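Local coordinates for protein-tyrosine-phosphatase (Shewanella sp., PDB 2Z72) that probably removes phosphate from phosphotyrosine by hydrolysis, as a cold-active zinc-bound member of the calcineurin-like phosphoesterase family, at residues R175-N178 against K179-A183. Numbering follows the deposited sequence. Where two conformers were deposited one is given.
Sequences RPYN and KLYSA. Unlike the reference sequence in segment 179-183: Ser-182 (reference Gly).
The connection between helices 166-172 and 186-192 coils through successive i to i+3 backbone hydrogen bonds, beginning at Pro-176 O and bringing Tyr-177 and Tyr-181 into a T-shaped ring pair. Lys-179 N meets Pro-176 O at 2.8 Å, Leu-180 N meets Tyr-177 O at 3.0 Å, and Tyr-181 N meets Asn-178 O at 3.2 Å. Tyr-177 swings its ring opposite the backbone N (chi1 -170°), presenting one face to the edge of Tyr-181; the centroids are 5.2 Å apart and the planes inclined at 60°. The edge atom is Tyr-181 CE2, offset toward the rim of that face and 3.6 Å from Tyr-177 CZ. At the phenol ends one water joins the two hydroxyls, 2.6 Å from Tyr-177 OH, while Tyr-181 OH also bonds to Asn-123. Both rings pack against helices 149-156 and 122-138, Tyr-177 on Val-154 and Val-122, Tyr-181 on Leu-155 and Leu-126. Replacing Tyr-177 with an alanine would probably leave the edge of Tyr-181 without its aromatic face and that water without one phenol partner. On another side of the coil, chi1 of Arg-175 (64°) sets CG between the backbone N and the carbonyl carbon, 3.6 Å from Leu-180 CD2; a bend at chi3 then turns the guanidinium end. Its NE bonds directly to Ile-173 O, whereas a water 3.0 Å from Arg-175 NH1 donates to Lys-179 O. Apolar ring contact and water-mediated polar links thus hold the same short turn, the aliphatic part of Arg-175 packing while its NH1 reaches Lys-179 O through water.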
# COMPACT_ATOMS: atom_id res chain seq x y z
N ARG A 175 -21.36 -8.02 9.50
CA ARG A 175 -21.24 -6.69 8.93
C ARG A 175 -20.59 -6.81 7.57
O ARG A 175 -19.82 -7.77 7.34
CB ARG A 175 -20.54 -5.76 9.84
CG ARG A 175 -19.15 -6.15 10.09
CD ARG A 175 -18.72 -5.43 11.37
NE ARG A 175 -19.16 -6.12 12.58
CZ ARG A 175 -18.80 -5.80 13.82
NH1 ARG A 175 -17.96 -4.80 14.02
NH2 ARG A 175 -19.26 -6.50 14.84
N PRO A 176 -20.90 -5.85 6.72
CA PRO A 176 -20.34 -5.91 5.37
C PRO A 176 -18.85 -5.64 5.35
O PRO A 176 -18.25 -5.10 6.30
CB PRO A 176 -21.10 -4.86 4.58
CG PRO A 176 -21.56 -3.90 5.59
CD PRO A 176 -21.82 -4.68 6.85
N TYR A 177 -18.15 -6.04 4.28
CA TYR A 177 -16.71 -6.05 4.28
C TYR A 177 -16.11 -4.67 4.51
O TYR A 177 -15.10 -4.54 5.19
CB TYR A 177 -16.21 -6.61 2.95
CG TYR A 177 -14.76 -6.92 2.85
CD1 TYR A 177 -13.90 -6.05 2.15
CD2 TYR A 177 -14.17 -8.06 3.37
CE1 TYR A 177 -12.54 -6.33 2.05
CE2 TYR A 177 -12.85 -8.35 3.25
CZ TYR A 177 -12.02 -7.47 2.57
OH TYR A 177 -10.71 -7.70 2.38
N ASN A 178 -16.72 -3.64 3.97
CA ASN A 178 -16.24 -2.27 4.24
C ASN A 178 -16.26 -1.96 5.72
O ASN A 178 -15.41 -1.17 6.20
CB ASN A 178 -17.04 -1.28 3.42
CG ASN A 178 -18.52 -1.34 3.62
OD1 ASN A 178 -19.09 -2.42 3.32
ND2 ASN A 178 -19.19 -0.30 4.05
N LYS A 179 -17.20 -2.48 6.45
CA LYS A 179 -17.31 -2.21 7.90
C LYS A 179 -16.37 -3.07 8.71
O LYS A 179 -16.20 -2.90 9.92
CB LYS A 179 -18.75 -2.33 8.31
CG LYS A 179 -19.62 -1.26 7.74
CD LYS A 179 -19.25 0.11 8.28
CE LYS A 179 -20.33 1.11 7.81
NZ LYS A 179 -19.79 2.50 7.88
N LEU A 180 -15.68 -4.04 8.11
CA LEU A 180 -14.59 -4.72 8.76
C LEU A 180 -13.32 -3.90 8.76
O LEU A 180 -12.36 -4.27 9.42
CB LEU A 180 -14.37 -6.09 8.11
CG LEU A 180 -15.51 -7.10 8.22
CD1 LEU A 180 -15.17 -8.39 7.49
CD2 LEU A 180 -15.79 -7.41 9.69
N TYR A 181 -13.34 -2.79 8.06
CA TYR A 181 -12.18 -1.87 7.92
C TYR A 181 -12.60 -0.43 8.12
O TYR A 181 -11.96 0.50 7.60
CB TYR A 181 -11.49 -2.05 6.53
CG TYR A 181 -10.99 -3.49 6.39
CD1 TYR A 181 -9.83 -3.88 7.04
CD2 TYR A 181 -11.68 -4.46 5.71
CE1 TYR A 181 -9.37 -5.19 6.97
CE2 TYR A 181 -11.26 -5.74 5.62
CZ TYR A 181 -10.09 -6.12 6.24
OH TYR A 181 -9.65 -7.41 6.14
N SER A 182 -13.68 -0.22 8.86
CA SER A 182 -14.20 1.13 9.12
C SER A 182 -13.36 1.88 10.13
O SER A 182 -12.37 1.37 10.70
CB SER A 182 -15.66 0.97 9.56
OG SER A 182 -15.66 0.32 10.81
N ALA A 183 -13.77 3.12 10.40
CA ALA A 183 -13.03 3.96 11.34
C ALA A 183 -13.04 3.49 12.77
O ALA A 183 -12.29 4.00 13.62
CB ALA A 183 -13.57 5.37 11.27
O HOH W 1 -17.55 -2.36 12.35
O HOH W 2 -15.91 -4.66 12.65
O HOH W 3 -9.69 -9.34 4.16